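Local atomic coordinates of phist (Plasmodium falciparum, PDB entry 4JLE), a protein that binds the virulence factor PfEMP1, probably through the cytoplasmic ATS domain of PfEMP1, and travels with it to knobs on the surface of infected red blood cells. Residues Tyr19-Ile24 with Ile42-Tyr46. Numbering follows the deposited sequence.
Sequences YTAEEI and IIFSY. With ACT (acetate ion), chain H.
Ile-24 drives its CG1 down onto one face of the Tyr-46 ring, 3.7 Å from the centroid and 20° off the normal, a CH-pi contact at the centre of the tight half of this interface. CG1 stands there beside its own backbone N (chi1 -55°); the next torsion, chi2 -56°, turns CD1 to Ile-42 CG2 at 3.7 Å, while Ile-24 CG2 meets Tyr-46 CD2 and Ile-43 CG2. Ile-42 CG2 is also met by Tyr-19 CD1 at 3.5 Å, so Ile-24 and Tyr-19 share this one methyl. The Tyr-19 ring lies against helix 37-72, with Ile-42 O and Tyr-46 N over one face, its OH reaching Ser-45 CB at 3.3 Å.

Toward solvent the contact thins: exposed Ala-21 brings CB and CA to Tyr-46 OH but covers little area, and an acetate, probably from the crystallisation liquor, accepts from Tyr-19 N. None of the hydrogen bonds joins the two segments. Within 19-24, Glu-23 N gives to Thr-20 OG1 at 3.0 Å (163°), while Thr-20 N returns a bond to Glu-23 OE1. This reciprocal capping box starts helix 21-28, whose apolar side docks against long helix 37-72 of the PHIST domain's three-helix bundle.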
loop_
_atom_site.group_PDB
_atom_site.type_symbol
_atom_site.label_atom_id
_atom_site.label_comp_id
_atom_site.label_asym_id
_atom_site.label_seq_id
_atom_site.Cartn_x
_atom_site.Cartn_y
_atom_site.Cartn_z
ATOM N N TYR B 19 -22.691 0.867 -8.224
ATOM C CA TYR B 19 -23.166 2.074 -7.533
ATOM C C TYR B 19 -23.110 3.278 -8.420
ATOM O O TYR B 19 -22.228 3.370 -9.264
ATOM C CB TYR B 19 -22.327 2.398 -6.267
ATOM C CG TYR B 19 -21.578 1.232 -5.667
ATOM C CD1 TYR B 19 -22.214 0.339 -4.816
ATOM C CD2 TYR B 19 -20.227 1.031 -5.940
ATOM C CE1 TYR B 19 -21.534 -0.750 -4.272
ATOM C CE2 TYR B 19 -19.532 -0.053 -5.397
ATOM C CZ TYR B 19 -20.198 -0.950 -4.574
ATOM O OH TYR B 19 -19.560 -2.049 -4.049
ATOM N N THR B 20 -24.001 4.239 -8.183
ATOM C CA THR B 20 -24.011 5.537 -8.858
ATOM C C THR B 20 -23.712 6.606 -7.786
ATOM O O THR B 20 -23.772 6.289 -6.595
ATOM C CB THR B 20 -25.338 5.764 -9.593
ATOM O OG1 THR B 20 -26.345 6.145 -8.657
ATOM C CG2 THR B 20 -25.787 4.546 -10.382
ATOM N N ALA B 21 -23.400 7.856 -8.186
ATOM C CA ALA B 21 -23.162 8.930 -7.213
ATOM C C ALA B 21 -24.487 9.373 -6.575
ATOM O O ALA B 21 -24.534 9.648 -5.366
ATOM C CB ALA B 21 -22.481 10.109 -7.884
ATOM N N GLU B 22 -25.566 9.376 -7.400
ATOM C CA GLU B 22 -26.930 9.751 -7.050
ATOM C C GLU B 22 -27.479 8.814 -5.980
ATOM O O GLU B 22 -28.031 9.301 -5.000
ATOM C CB GLU B 22 -27.830 9.739 -8.300
ATOM C CG GLU B 22 -28.963 10.752 -8.276
ATOM C CD GLU B 22 -29.474 11.104 -9.659
ATOM O OE1 GLU B 22 -30.445 10.457 -10.113
ATOM O OE2 GLU B 22 -28.875 11.997 -10.306
ATOM N N GLU B 23 -27.287 7.481 -6.146
ATOM C CA GLU B 23 -27.661 6.426 -5.195
ATOM C C GLU B 23 -27.011 6.666 -3.824
ATOM O O GLU B 23 -27.683 6.591 -2.797
ATOM C CB GLU B 23 -27.194 5.057 -5.747
ATOM C CG GLU B 23 -27.336 3.875 -4.788
ATOM C CD GLU B 23 -26.615 2.596 -5.166
ATOM O OE1 GLU B 23 -25.739 2.625 -6.059
ATOM O OE2 GLU B 23 -26.868 1.575 -4.492
ATOM N N ILE B 24 -25.689 6.952 -3.834
ATOM C CA ILE B 24 -24.860 7.192 -2.643
ATOM C C ILE B 24 -25.311 8.475 -1.945
ATOM O O ILE B 24 -25.480 8.451 -0.723
ATOM C CB ILE B 24 -23.313 7.183 -2.961
ATOM C CG1 ILE B 24 -22.860 5.877 -3.654
ATOM C CG2 ILE B 24 -22.453 7.469 -1.727
ATOM C CD1 ILE B 24 -23.135 4.564 -2.971
ATOM N N ILE B 42 -21.922 -0.519 1.129
ATOM C CA ILE B 42 -22.070 0.017 -0.232
ATOM C C ILE B 42 -21.398 1.384 -0.279
ATOM O O ILE B 42 -20.600 1.624 -1.183
ATOM C CB ILE B 42 -23.592 0.082 -0.658
ATOM C CG1 ILE B 42 -24.115 -1.309 -1.044
ATOM C CG2 ILE B 42 -23.853 1.144 -1.789
ATOM C CD1 ILE B 42 -25.610 -1.486 -0.959
ATOM N N ILE B 43 -21.709 2.272 0.696
ATOM C CA ILE B 43 -21.183 3.640 0.707
ATOM C C ILE B 43 -19.651 3.624 0.886
ATOM O O ILE B 43 -18.962 4.366 0.191
ATOM C CB ILE B 43 -21.899 4.542 1.782
ATOM C CG1 ILE B 43 -23.375 4.810 1.404
ATOM C CG2 ILE B 43 -21.180 5.897 1.962
ATOM C CD1 ILE B 43 -24.256 5.309 2.575
ATOM N N PHE B 44 -19.126 2.772 1.782
ATOM C CA PHE B 44 -17.692 2.741 2.007
ATOM C C PHE B 44 -16.961 2.175 0.793
ATOM O O PHE B 44 -15.875 2.660 0.496
ATOM C CB PHE B 44 -17.320 1.996 3.304
ATOM C CG PHE B 44 -17.484 2.836 4.563
ATOM C CD1 PHE B 44 -16.903 4.102 4.661
ATOM C CD2 PHE B 44 -18.174 2.339 5.670
ATOM C CE1 PHE B 44 -17.051 4.872 5.828
ATOM C CE2 PHE B 44 -18.294 3.095 6.840
ATOM C CZ PHE B 44 -17.745 4.363 6.905
ATOM N N SER B 45 -17.576 1.197 0.060
ATOM C CA SER B 45 -16.994 0.627 -1.168
ATOM C C SER B 45 -16.887 1.706 -2.239
ATOM O O SER B 45 -15.843 1.847 -2.857
ATOM C CB SER B 45 -17.831 -0.536 -1.682
ATOM O OG SER B 45 -17.692 -1.661 -0.833
ATOM N N TYR B 46 -17.956 2.491 -2.428
ATOM C CA TYR B 46 -17.972 3.596 -3.386
ATOM C C TYR B 46 -16.926 4.654 -3.037
ATOM O O TYR B 46 -16.309 5.209 -3.932
ATOM C CB TYR B 46 -19.364 4.243 -3.431
ATOM C CG TYR B 46 -19.426 5.497 -4.276
ATOM C CD1 TYR B 46 -19.714 5.430 -5.636
ATOM C CD2 TYR B 46 -19.231 6.758 -3.708
ATOM C CE1 TYR B 46 -19.758 6.578 -6.425
ATOM C CE2 TYR B 46 -19.271 7.918 -4.489
ATOM C CZ TYR B 46 -19.556 7.823 -5.846
ATOM O OH TYR B 46 -19.652 8.955 -6.621
HETATM C C ACT H . -18.710 -0.106 -9.582
HETATM O O ACT H . -18.142 0.044 -10.687
HETATM O OXT ACT H . -19.709 0.566 -9.219
HETATM C CH3 ACT H . -18.139 -1.187 -8.621
#